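Local coordinates for beta-lactamase OXA-2 (Salmonella typhimurium, PDB 1K38), which hydrolyses the amide bond of beta-lactam antibiotics, oxacillin among them, as a class D serine beta-lactamase and so confers antibiotic resistance, at residues L186-G191 with G197-W202; G201-E204 with S209-F212; Q90-A95 with K173-V178; P40-K45 with A213-T218. All blocks are in the same frame, centred on the assembly; numbering follows the deposited sequence.

Interaction 1: residues L186-G191 with G197-W202. With FMT (formic acid), chain C.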
loop_
_atom_site.group_PDB
_atom_site.type_symbol
_atom_site.label_atom_id
_atom_site.label_comp_id
_atom_site.label_asym_id
_atom_site.label_seq_id
_atom_site.Cartn_x
_atom_site.Cartn_y
_atom_site.Cartn_z
ATOM N N LEU A 186 6.590 -2.629 3.873
ATOM C CA LEU A 186 7.545 -1.642 4.360
ATOM C C LEU A 186 7.120 -0.268 3.870
ATOM O O LEU A 186 7.024 -0.041 2.661
ATOM C CB LEU A 186 8.955 -1.961 3.842
ATOM C CG LEU A 186 10.055 -0.920 4.108
ATOM C CD1 LEU A 186 10.310 -0.780 5.608
ATOM C CD2 LEU A 186 11.338 -1.351 3.398
ATOM N N ARG A 187 6.852 0.635 4.815
ATOM C CA ARG A 187 6.445 2.003 4.501
ATOM C C ARG A 187 7.505 2.907 5.107
ATOM O O ARG A 187 7.770 2.838 6.309
ATOM C CB ARG A 187 5.076 2.322 5.116
ATOM C CG ARG A 187 3.976 1.314 4.781
ATOM C CD ARG A 187 2.638 1.783 5.349
ATOM N NE ARG A 187 1.654 0.703 5.420
ATOM C CZ ARG A 187 0.763 0.412 4.477
ATOM N NH1 ARG A 187 -0.075 -0.603 4.664
ATOM N NH2 ARG A 187 0.697 1.131 3.360
ATOM N N ALA A 188 8.119 3.754 4.290
ATOM C CA ALA A 188 9.166 4.619 4.814
ATOM C C ALA A 188 9.411 5.864 3.982
ATOM O O ALA A 188 8.860 6.025 2.894
ATOM C CB ALA A 188 10.453 3.820 4.937
ATOM N N LYS A 189 10.250 6.747 4.514
ATOM C CA LYS A 189 10.603 7.986 3.831
ATOM C C LYS A 189 12.020 8.398 4.201
ATOM O O LYS A 189 12.382 8.429 5.378
ATOM C CB LYS A 189 9.640 9.110 4.221
ATOM C CG LYS A 189 9.883 10.416 3.468
ATOM C CD LYS A 189 9.370 10.321 2.037
ATOM C CE LYS A 189 10.018 11.368 1.143
ATOM N NZ LYS A 189 11.450 11.038 0.884
ATOM N N THR A 190 12.820 8.709 3.188
ATOM C CA THR A 190 14.185 9.153 3.415
ATOM C C THR A 190 14.229 10.670 3.518
ATOM O O THR A 190 13.284 11.368 3.131
ATOM C CB THR A 190 15.105 8.761 2.255
ATOM O OG1 THR A 190 14.545 9.252 1.031
ATOM C CG2 THR A 190 15.269 7.263 2.175
ATOM N N GLY A 191 15.337 11.169 4.047
ATOM C CA GLY A 191 15.535 12.599 4.168
ATOM C C GLY A 191 17.019 12.911 4.158
ATOM O O GLY A 191 17.824 12.106 4.631
ATOM N N GLY A 197 21.257 12.714 7.492
ATOM C CA GLY A 197 20.394 11.859 6.694
ATOM C C GLY A 197 19.438 11.052 7.556
ATOM O O GLY A 197 19.803 10.624 8.651
ATOM N N TRP A 198 18.221 10.843 7.062
ATOM C CA TRP A 198 17.190 10.091 7.788
ATOM C C TRP A 198 16.579 8.944 6.997
ATOM O O TRP A 198 16.613 8.915 5.773
ATOM C CB TRP A 198 15.954 10.950 8.088
ATOM C CG TRP A 198 16.033 12.104 9.007
ATOM C CD1 TRP A 198 16.291 13.402 8.673
ATOM C CD2 TRP A 198 15.668 12.108 10.392
ATOM N NE1 TRP A 198 16.095 14.221 9.765
ATOM C CE2 TRP A 198 15.713 13.451 10.832
ATOM C CE3 TRP A 198 15.300 11.107 11.303
ATOM C CZ2 TRP A 198 15.403 13.821 12.146
ATOM C CZ3 TRP A 198 14.990 11.476 12.611
ATOM C CH2 TRP A 198 15.044 12.824 13.019
ATOM N N TRP A 199 15.994 8.010 7.738
ATOM C CA TRP A 199 15.166 6.963 7.155
ATOM C C TRP A 199 14.236 6.630 8.304
ATOM O O TRP A 199 14.675 6.209 9.377
ATOM C CB TRP A 199 15.902 5.709 6.670
ATOM C CG TRP A 199 15.016 4.959 5.663
ATOM C CD1 TRP A 199 14.177 5.527 4.731
ATOM C CD2 TRP A 199 14.922 3.543 5.462
ATOM N NE1 TRP A 199 13.578 4.554 3.966
ATOM C CE2 TRP A 199 14.017 3.326 4.391
ATOM C CE3 TRP A 199 15.515 2.435 6.076
ATOM C CZ2 TRP A 199 13.696 2.047 3.926
ATOM C CZ3 TRP A 199 15.195 1.162 5.615
ATOM C CH2 TRP A 199 14.294 0.978 4.549
ATOM N N VAL A 200 12.952 6.901 8.100
ATOM C CA VAL A 200 11.953 6.630 9.126
ATOM C C VAL A 200 10.780 5.911 8.486
ATOM O O VAL A 200 10.527 6.064 7.288
ATOM C CB VAL A 200 11.456 7.934 9.799
ATOM C CG1 VAL A 200 12.651 8.750 10.282
ATOM C CG2 VAL A 200 10.602 8.749 8.834
ATOM N N GLY A 201 10.066 5.123 9.284
ATOM C CA GLY A 201 8.931 4.391 8.752
ATOM C C GLY A 201 8.633 3.182 9.605
ATOM O O GLY A 201 8.896 3.190 10.803
ATOM N N TRP A 202 8.081 2.143 8.995
ATOM C CA TRP A 202 7.775 0.924 9.727
ATOM C C TRP A 202 7.530 -0.231 8.778
ATOM O O TRP A 202 7.329 -0.039 7.576
ATOM C CB TRP A 202 6.545 1.120 10.639
ATOM C CG TRP A 202 5.204 1.280 9.934
ATOM C CD1 TRP A 202 4.397 0.279 9.455
ATOM C CD2 TRP A 202 4.498 2.508 9.696
ATOM N NE1 TRP A 202 3.232 0.811 8.944
ATOM C CE2 TRP A 202 3.268 2.173 9.078
ATOM C CE3 TRP A 202 4.783 3.856 9.949
ATOM C CZ2 TRP A 202 2.324 3.143 8.710
ATOM C CZ3 TRP A 202 3.837 4.824 9.580
ATOM C CH2 TRP A 202 2.628 4.456 8.969
HETATM C C FMT C . 16.450 12.394 0.603
HETATM O O1 FMT C . 17.624 11.447 0.507
HETATM O O2 FMT C . 15.143 11.730 0.122
#
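Arg187, Lys189 and Gly191 pair with Trp202, Val200 and Trp198 in the antiparallel beta hairpin of strands 184-192 and 196-205, whose first strand carries the Lys-Thr-Gly motif of serine beta-lactamases, here Lys189, Thr190 and Gly191. Each of these three pairs is closed by two backbone hydrogen bonds, from the short Trp202 N to Arg187 O (2.8 Å) to the longer Val200 N to Lys189 O (3.2 Å). The pairs between them are non-hydrogen-bonded: Ala188 faces Gly201 with CA atoms 4.0 Å apart, a spacing that, with the backbone angles of Gly201, leaves no room for a side chain there.

Apolar packing gathers round Trp199. With CG anti to its backbone N (chi1 -160°), its indole leans over the neighbouring strand, where Leu186 CD2, Ala188 CB and Thr190 CG2 meet it in a row; Thr190 CG2 lies 3.3 Å from Trp199 CD1. On the other side of the sheet the extended chain of Arg187 runs over one face of the Trp202 indole, its guanidinium turned 51° from that ring. The polar ends of both turn to Glu204, and Arg187 also reaches Asp174 of the second subunit.

Polar contacts mark the substrate site, assigned by similarity. Lys189 NZ, on a chain bent at chi2 and chi4, returns to Thr190 O (2.9 Å) and bonds Ser99; the Lys189 side chain lies about 4 Å from that of the predicted nucleophile Ser51. A formic acid molecule, probably from the crystallisation liquor, is held by Ser99 and Arg228 and takes a hydrogen bond from Thr190 OG1 to its O2 at 2.7 Å.

Interaction 2: residues G201-E204 with S209-F212; sequences GWVE and SVFF
Trp202 and Phe211 sit side by side on one surface of the sheet, projecting the same way from a non-hydrogen-bonded pair, and form the dense part of this contact. Phe211 CE2 stands above the indole plane near its rim, 3.6 Å from Trp202 CE3, and the rings meet obliquely, their planes at 49°. Tyr158 of helix 147-158 meets both rings edge-to-face. Beyond the indole, Trp202 NE1 donates an almost straight bond (176°) to Glu204 OE2 at 2.9 Å. The acceptor lies in the indole plane and offers its anti lone pair; a salt bridge from Arg187 to the same oxygen helps fix the carboxylate.

On the reverse surface, Phe212 has CG between its backbone N and carbonyl carbon (chi1 64°), which folds the ring back over Gly201. The glycine CA makes a CH-pi contact over the ring face, 4.2 Å from the centroid.

Packing thins toward the hairpin turn. There Val203 CG1 touches Val210 CB at 3.6 Å, and Ser209 OG rests against the aliphatic part of Glu204, 3.5 Å from its CG. Even this end is buried rather than open to solvent, with Ala241 against Val203 and Leu236 against Val210. Two pairs of backbone bonds, Gly201 with Phe212 and Val203 with Val210, complete an antiparallel beta hairpin in the central sheet of the penicillin-recognising fold.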
loop_
_atom_site.group_PDB
_atom_site.type_symbol
_atom_site.label_atom_id
_atom_site.label_comp_id
_atom_site.label_asym_id
_atom_site.label_seq_id
_atom_site.Cartn_x
_atom_site.Cartn_y
_atom_site.Cartn_z
ATOM N N GLY A 201 10.066 5.123 9.284
ATOM C CA GLY A 201 8.931 4.391 8.752
ATOM C C GLY A 201 8.633 3.182 9.605
ATOM O O GLY A 201 8.896 3.190 10.803
ATOM N N TRP A 202 8.081 2.143 8.995
ATOM C CA TRP A 202 7.775 0.924 9.727
ATOM C C TRP A 202 7.530 -0.231 8.778
ATOM O O TRP A 202 7.329 -0.039 7.576
ATOM C CB TRP A 202 6.545 1.120 10.639
ATOM C CG TRP A 202 5.204 1.280 9.934
ATOM C CD1 TRP A 202 4.397 0.279 9.455
ATOM C CD2 TRP A 202 4.498 2.508 9.696
ATOM N NE1 TRP A 202 3.232 0.811 8.944
ATOM C CE2 TRP A 202 3.268 2.173 9.078
ATOM C CE3 TRP A 202 4.783 3.856 9.949
ATOM C CZ2 TRP A 202 2.324 3.143 8.710
ATOM C CZ3 TRP A 202 3.837 4.824 9.580
ATOM C CH2 TRP A 202 2.628 4.456 8.969
ATOM N N VAL A 203 7.602 -1.438 9.321
ATOM C CA VAL A 203 7.325 -2.626 8.536
ATOM C C VAL A 203 6.176 -3.324 9.258
ATOM O O VAL A 203 6.246 -3.578 10.465
ATOM C CB VAL A 203 8.555 -3.561 8.439
ATOM C CG1 VAL A 203 9.015 -3.975 9.818
ATOM C CG2 VAL A 203 8.206 -4.771 7.583
ATOM N N GLU A 204 5.107 -3.607 8.522
ATOM C CA GLU A 204 3.938 -4.258 9.105
ATOM C C GLU A 204 3.949 -5.749 8.870
ATOM O O GLU A 204 4.215 -6.212 7.758
ATOM C CB GLU A 204 2.642 -3.719 8.495
ATOM C CG GLU A 204 2.617 -2.248 8.248
ATOM C CD GLU A 204 1.299 -1.781 7.663
ATOM O OE1 GLU A 204 0.560 -2.608 7.083
ATOM O OE2 GLU A 204 1.010 -0.578 7.766
ATOM N N SER A 209 3.275 -4.058 13.906
ATOM C CA SER A 209 4.232 -3.275 13.140
ATOM C C SER A 209 5.487 -2.926 13.918
ATOM O O SER A 209 5.465 -2.773 15.143
ATOM C CB SER A 209 3.568 -1.998 12.634
ATOM O OG SER A 209 2.530 -2.324 11.726
ATOM N N VAL A 210 6.587 -2.801 13.186
ATOM C CA VAL A 210 7.867 -2.455 13.786
ATOM C C VAL A 210 8.274 -1.089 13.239
ATOM O O VAL A 210 8.596 -0.958 12.060
ATOM C CB VAL A 210 8.945 -3.500 13.426
ATOM C CG1 VAL A 210 10.255 -3.169 14.131
ATOM C CG2 VAL A 210 8.465 -4.892 13.819
ATOM N N PHE A 211 8.245 -0.076 14.099
ATOM C CA PHE A 211 8.597 1.281 13.684
ATOM C C PHE A 211 10.076 1.562 13.850
ATOM O O PHE A 211 10.718 1.022 14.746
ATOM C CB PHE A 211 7.816 2.306 14.507
ATOM C CG PHE A 211 6.336 2.171 14.385
ATOM C CD1 PHE A 211 5.643 1.227 15.138
ATOM C CD2 PHE A 211 5.632 2.961 13.484
ATOM C CE1 PHE A 211 4.266 1.070 14.992
ATOM C CE2 PHE A 211 4.260 2.814 13.329
ATOM C CZ PHE A 211 3.573 1.862 14.087
ATOM N N PHE A 212 10.616 2.409 12.981
ATOM C CA PHE A 212 12.019 2.774 13.079
ATOM C C PHE A 212 12.246 4.217 12.676
ATOM O O PHE A 212 11.499 4.791 11.875
ATOM C CB PHE A 212 12.901 1.871 12.206
ATOM C CG PHE A 212 12.622 1.977 10.736
ATOM C CD1 PHE A 212 11.724 1.110 10.127
ATOM C CD2 PHE A 212 13.251 2.951 9.961
ATOM C CE1 PHE A 212 11.455 1.206 8.762
ATOM C CE2 PHE A 212 12.989 3.057 8.593
ATOM C CZ PHE A 212 12.086 2.180 7.993
#

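Interaction 3: residues Q90-A95 with K173-V178; sequences QDLRSA and KDLMIV
Arg93 grips Asp174 with both terminal nitrogens, its chain bent at chi3 (-62°) to turn the guanidinium across Leu175 toward it. Arg93 NH2 makes a salt bridge to Asp174 OD2 at 2.8 Å, on the anti side of that oxygen, while NH1 bonds the backbone Asp174 O at 3.0 Å from well above the carbonyl plane. Guanidinium and carboxylate stand at 83°. Leu175 CD2 covers the centre of one guanidinium face and touches Arg93 CB; Leu175 CD1 meets Leu92 CB at 3.9 Å.

A water at the guanidinium edge accepts from Arg93 NH1 and donates to Leu175 O and Ile177 O, tying the arginine to the backbone where helix gives way to strand. Asp174 O also takes Ile177 N, from the opposite face. Behind Arg93, a capping box anchors the helix start: Ser94 N bonds Asp91 OD1 and Asp91 N bonds Ser94 OG.

Asp174 OD2 is shared with Arg187 of the second subunit, so the contact is part of the subunit interface. Within the chain it joins the N-terminal turn of helix 92-97 to the junction between helix 166-175 and strand 177-181, outermost in this chain's sheet, with Leu92 against Tyr104 of helix 101-111.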
loop_
_atom_site.group_PDB
_atom_site.type_symbol
_atom_site.label_atom_id
_atom_site.label_comp_id
_atom_site.label_asym_id
_atom_site.label_seq_id
_atom_site.Cartn_x
_atom_site.Cartn_y
_atom_site.Cartn_z
ATOM N N GLN A 90 5.233 15.601 -12.206
ATOM C CA GLN A 90 5.110 14.736 -11.042
ATOM C C GLN A 90 3.701 14.583 -10.494
ATOM O O GLN A 90 2.841 15.438 -10.696
ATOM C CB GLN A 90 5.954 15.296 -9.894
ATOM C CG GLN A 90 7.342 15.786 -10.248
ATOM C CD GLN A 90 8.408 14.759 -9.960
ATOM O OE1 GLN A 90 8.370 14.081 -8.931
ATOM N NE2 GLN A 90 9.379 14.646 -10.859
ATOM N N ASP A 91 3.481 13.471 -9.802
ATOM C CA ASP A 91 2.228 13.246 -9.095
ATOM C C ASP A 91 2.700 13.039 -7.660
ATOM O O ASP A 91 3.907 13.043 -7.405
ATOM C CB ASP A 91 1.430 12.032 -9.614
ATOM C CG ASP A 91 2.258 10.766 -9.772
ATOM O OD1 ASP A 91 3.297 10.593 -9.104
ATOM O OD2 ASP A 91 1.825 9.909 -10.579
ATOM N N LEU A 92 1.784 12.884 -6.714
ATOM C CA LEU A 92 2.208 12.709 -5.332
ATOM C C LEU A 92 3.150 11.544 -5.086
ATOM O O LEU A 92 4.093 11.667 -4.309
ATOM C CB LEU A 92 1.002 12.560 -4.409
ATOM C CG LEU A 92 0.257 13.837 -4.032
ATOM C CD1 LEU A 92 -0.923 13.469 -3.159
ATOM C CD2 LEU A 92 1.188 14.800 -3.301
ATOM N N ARG A 93 2.907 10.413 -5.737
ATOM C CA ARG A 93 3.761 9.255 -5.505
ATOM C C ARG A 93 5.182 9.459 -6.009
ATOM O O ARG A 93 6.136 9.075 -5.336
ATOM C CB ARG A 93 3.157 7.994 -6.128
ATOM C CG ARG A 93 3.726 6.704 -5.530
ATOM C CD ARG A 93 3.010 5.468 -6.065
ATOM N NE ARG A 93 1.590 5.441 -5.719
ATOM C CZ ARG A 93 1.101 4.961 -4.579
ATOM N NH1 ARG A 93 1.914 4.461 -3.657
ATOM N NH2 ARG A 93 -0.210 4.983 -4.358
ATOM N N SER A 94 5.335 10.063 -7.182
ATOM C CA SER A 94 6.679 10.287 -7.698
ATOM C C SER A 94 7.382 11.335 -6.845
ATOM O O SER A 94 8.579 11.229 -6.593
ATOM C CB SER A 94 6.644 10.740 -9.165
ATOM O OG SER A 94 6.006 11.994 -9.319
ATOM N N ALA A 95 6.632 12.335 -6.384
ATOM C CA ALA A 95 7.207 13.394 -5.564
ATOM C C ALA A 95 7.720 12.842 -4.237
ATOM O O ALA A 95 8.771 13.256 -3.752
ATOM C CB ALA A 95 6.172 14.494 -5.314
ATOM N N LYS A 173 -0.057 6.847 3.796
ATOM C CA LYS A 173 0.566 5.565 4.130
ATOM C C LYS A 173 0.780 4.725 2.877
ATOM O O LYS A 173 1.719 3.930 2.802
ATOM C CB LYS A 173 -0.271 4.807 5.171
ATOM C CG LYS A 173 -0.111 5.391 6.569
ATOM C CD LYS A 173 -0.884 4.616 7.632
ATOM C CE LYS A 173 -2.380 4.878 7.550
ATOM N NZ LYS A 173 -3.126 4.213 8.658
ATOM N N ASP A 174 -0.080 4.903 1.882
ATOM C CA ASP A 174 0.079 4.163 0.644
ATOM C C ASP A 174 1.257 4.742 -0.148
ATOM O O ASP A 174 2.061 4.001 -0.710
ATOM C CB ASP A 174 -1.197 4.214 -0.189
ATOM C CG ASP A 174 -1.268 3.075 -1.175
ATOM O OD1 ASP A 174 -1.931 2.044 -0.881
ATOM O OD2 ASP A 174 -0.624 3.205 -2.228
ATOM N N LEU A 175 1.369 6.066 -0.175
ATOM C CA LEU A 175 2.463 6.724 -0.889
ATOM C C LEU A 175 3.828 6.323 -0.317
ATOM O O LEU A 175 4.832 6.300 -1.033
ATOM C CB LEU A 175 2.286 8.251 -0.824
ATOM C CG LEU A 175 1.048 8.801 -1.545
ATOM C CD1 LEU A 175 0.878 10.282 -1.226
ATOM C CD2 LEU A 175 1.192 8.588 -3.048
ATOM N N MET A 176 3.848 5.986 0.971
ATOM C CA MET A 176 5.071 5.584 1.668
ATOM C C MET A 176 5.554 4.165 1.354
ATOM O O MET A 176 6.656 3.786 1.751
ATOM C CB MET A 176 4.867 5.694 3.185
ATOM C CG MET A 176 4.776 7.117 3.720
ATOM S SD MET A 176 4.273 7.137 5.451
ATOM C CE MET A 176 5.652 6.265 6.223
ATOM N N ILE A 177 4.752 3.375 0.648
ATOM C CA ILE A 177 5.166 2.004 0.357
ATOM C C ILE A 177 6.459 1.947 -0.444
ATOM O O ILE A 177 6.568 2.539 -1.519
ATOM C CB ILE A 177 4.068 1.234 -0.397
ATOM C CG1 ILE A 177 2.827 1.109 0.495
ATOM C CG2 ILE A 177 4.573 -0.150 -0.786
ATOM C CD1 ILE A 177 1.579 0.681 -0.258
ATOM N N VAL A 178 7.429 1.217 0.095
ATOM C CA VAL A 178 8.734 1.059 -0.538
ATOM C C VAL A 178 8.975 -0.378 -0.988
ATOM O O VAL A 178 9.670 -0.620 -1.976
ATOM C CB VAL A 178 9.869 1.471 0.435
ATOM C CG1 VAL A 178 11.233 1.149 -0.169
ATOM C CG2 VAL A 178 9.770 2.959 0.739
HETATM O O HOH W 1 4.949 4.348 -3.069
#

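Interaction 4: residues P40-K45 with A213-T218; sequences PVRSKK and ALNIDT
Residues 40-43 form a short, weakly bonded helical turn that lies beside the C-terminal part of strand 208-217, and the two are joined through side chains and one water.

Arg42 carries the contact. Its chain is extended, with CG anti to the backbone N (chi1 -180°), and this carries the guanidinium straight across to the strand. There it meets two residues that follow the same side of the strand, Asn215 and Asp217. Asn215 is gripped side-on: Arg42 NE at 2.9 Å and Arg42 NH2 at 3.0 Å both donate to Asn215 OD1, which lies in the guanidinium plane, and NE arrives nearly in line with the amide C=O. The same NH2 also donates to Asp217 OD1 at 2.9 Å in a salt bridge. That oxygen is in the guanidinium plane, although the nitrogen stands above the carboxylate plane; the two groups are turned 49° from each other. A weak bond from Arg42 NH1 to Asp217 OD2 (3.2 Å) supplements it. Held on two edges, by Asn215 at NE and NH2 and by Asp217 at NH1 and NH2, the guanidinium has little freedom to turn.

A water accepts from Asn215 ND2 at 3.0 Å and donates to Arg42 O and Lys45 O, so the strand is also linked to the backbone of the turn.

Arg42 and Asn215 both pack on Thr22 and Met196, from strands flanking 208-217. The side chain of Asn215 lies about 9 Å from Gly191 of the substrate site assigned by similarity, and the contact joins a helical connection to the central, largely antiparallel sheet of the penicillin-recognising beta-lactamase fold.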
loop_
_atom_site.group_PDB
_atom_site.type_symbol
_atom_site.label_atom_id
_atom_site.label_comp_id
_atom_site.label_asym_id
_atom_site.label_seq_id
_atom_site.Cartn_x
_atom_site.Cartn_y
_atom_site.Cartn_z
ATOM N N PRO A 40 20.827 6.732 23.006
ATOM C CA PRO A 40 19.620 7.360 23.549
ATOM C C PRO A 40 19.655 8.883 23.569
ATOM O O PRO A 40 18.649 9.530 23.287
ATOM C CB PRO A 40 19.503 6.746 24.948
ATOM C CG PRO A 40 20.902 6.339 25.276
ATOM C CD PRO A 40 21.409 5.788 23.973
ATOM N N VAL A 41 20.804 9.466 23.889
ATOM C CA VAL A 41 20.884 10.921 23.923
ATOM C C VAL A 41 20.646 11.521 22.537
ATOM O O VAL A 41 19.873 12.475 22.390
ATOM C CB VAL A 41 22.250 11.398 24.471
ATOM C CG1 VAL A 41 22.356 12.909 24.358
ATOM C CG2 VAL A 41 22.395 10.974 25.929
ATOM N N ARG A 42 21.294 10.969 21.516
ATOM C CA ARG A 42 21.096 11.496 20.176
ATOM C C ARG A 42 19.678 11.229 19.681
ATOM O O ARG A 42 19.142 11.994 18.879
ATOM C CB ARG A 42 22.104 10.896 19.189
ATOM C CG ARG A 42 21.928 11.440 17.774
ATOM C CD ARG A 42 23.061 11.037 16.845
ATOM N NE ARG A 42 22.757 11.425 15.472
ATOM C CZ ARG A 42 23.635 11.941 14.619
ATOM N NH1 ARG A 42 24.893 12.142 14.989
ATOM N NH2 ARG A 42 23.248 12.256 13.391
ATOM N N SER A 43 19.063 10.153 20.165
ATOM C CA SER A 43 17.712 9.816 19.725
ATOM C C SER A 43 16.695 10.877 20.134
ATOM O O SER A 43 15.598 10.934 19.580
ATOM C CB SER A 43 17.287 8.450 20.279
ATOM O OG SER A 43 16.930 8.531 21.647
ATOM N N LYS A 44 17.065 11.722 21.095
ATOM C CA LYS A 44 16.175 12.775 21.561
ATOM C C LYS A 44 16.590 14.160 21.062
ATOM O O LYS A 44 15.951 15.159 21.391
ATOM C CB LYS A 44 16.112 12.765 23.092
ATOM C CG LYS A 44 15.580 11.455 23.668
ATOM C CD LYS A 44 15.516 11.484 25.188
ATOM C CE LYS A 44 14.499 12.503 25.683
ATOM N NZ LYS A 44 13.119 12.197 25.207
ATOM N N LYS A 45 17.653 14.218 20.264
ATOM C CA LYS A 45 18.135 15.483 19.721
ATOM C C LYS A 45 17.343 15.862 18.473
ATOM O O LYS A 45 17.132 15.036 17.582
ATOM C CB LYS A 45 19.624 15.378 19.378
ATOM C CG LYS A 45 20.240 16.680 18.891
ATOM C CD LYS A 45 21.750 16.562 18.742
ATOM C CE LYS A 45 22.420 16.282 20.077
ATOM N NZ LYS A 45 22.173 17.368 21.062
ATOM N N ALA A 213 13.281 4.805 13.258
ATOM C CA ALA A 213 13.658 6.170 12.950
ATOM C C ALA A 213 15.157 6.257 13.164
ATOM O O ALA A 213 15.645 6.141 14.290
ATOM C CB ALA A 213 12.922 7.159 13.855
ATOM N N LEU A 214 15.882 6.424 12.065
ATOM C CA LEU A 214 17.330 6.529 12.109
ATOM C C LEU A 214 17.823 7.803 11.465
ATOM O O LEU A 214 17.236 8.285 10.504
ATOM C CB LEU A 214 17.985 5.347 11.367
ATOM C CG LEU A 214 19.483 5.468 11.001
ATOM C CD1 LEU A 214 20.108 4.089 10.976
ATOM C CD2 LEU A 214 19.668 6.159 9.639
ATOM N N ASN A 215 18.875 8.379 12.034
ATOM C CA ASN A 215 19.509 9.516 11.393
ATOM C C ASN A 215 21.001 9.345 11.604
ATOM O O ASN A 215 21.438 8.745 12.591
ATOM C CB ASN A 215 18.980 10.902 11.856
ATOM C CG ASN A 215 19.260 11.227 13.308
ATOM O OD1 ASN A 215 20.409 11.275 13.752
ATOM N ND2 ASN A 215 18.196 11.497 14.055
ATOM N N ILE A 216 21.768 9.798 10.622
ATOM C CA ILE A 216 23.220 9.700 10.664
ATOM C C ILE A 216 23.833 10.945 10.063
ATOM O O ILE A 216 23.211 11.621 9.247
ATOM C CB ILE A 216 23.754 8.503 9.832
ATOM C CG1 ILE A 216 23.200 8.561 8.402
ATOM C CG2 ILE A 216 23.404 7.185 10.519
ATOM C CD1 ILE A 216 23.850 7.566 7.453
ATOM N N ASP A 217 25.055 11.257 10.473
ATOM C CA ASP A 217 25.733 12.403 9.893
ATOM C C ASP A 217 26.207 11.926 8.525
ATOM O O ASP A 217 26.417 10.729 8.320
ATOM C CB ASP A 217 26.933 12.816 10.745
ATOM C CG ASP A 217 26.534 13.243 12.133
ATOM O OD1 ASP A 217 25.441 13.827 12.275
ATOM O OD2 ASP A 217 27.319 13.013 13.079
ATOM N N THR A 218 26.373 12.853 7.588
ATOM C CA THR A 218 26.824 12.480 6.250
ATOM C C THR A 218 28.054 13.277 5.820
ATOM O O THR A 218 27.975 14.133 4.942
ATOM C CB THR A 218 25.709 12.685 5.199
ATOM O OG1 THR A 218 25.343 14.069 5.142
ATOM C CG2 THR A 218 24.483 11.849 5.557
HETATM O O HOH W 2 17.382 12.425 16.796
#

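How the interactions relate
All four contacts involve the central mixed sheet. Interactions 1 and 2 are successive hairpins, centres about 10 Å apart, that share Gly201 and Trp202 on strand 196-205; a salt bridge and aromatic packing join them. Interaction 4 lies further along strand 208-217, and its loop encloses the other three in the chain. Interaction 3 closes before 1 opens and feeds into it, since strand 177-181 bonds to strand 184-192. The centres of interactions 3 and 4 are about 25 Å apart, on opposite sides of the chain's centre. The strand bearing the substrate motif is thus held between its neighbours, while Asp174 and Arg187 carry the network across to the second subunit.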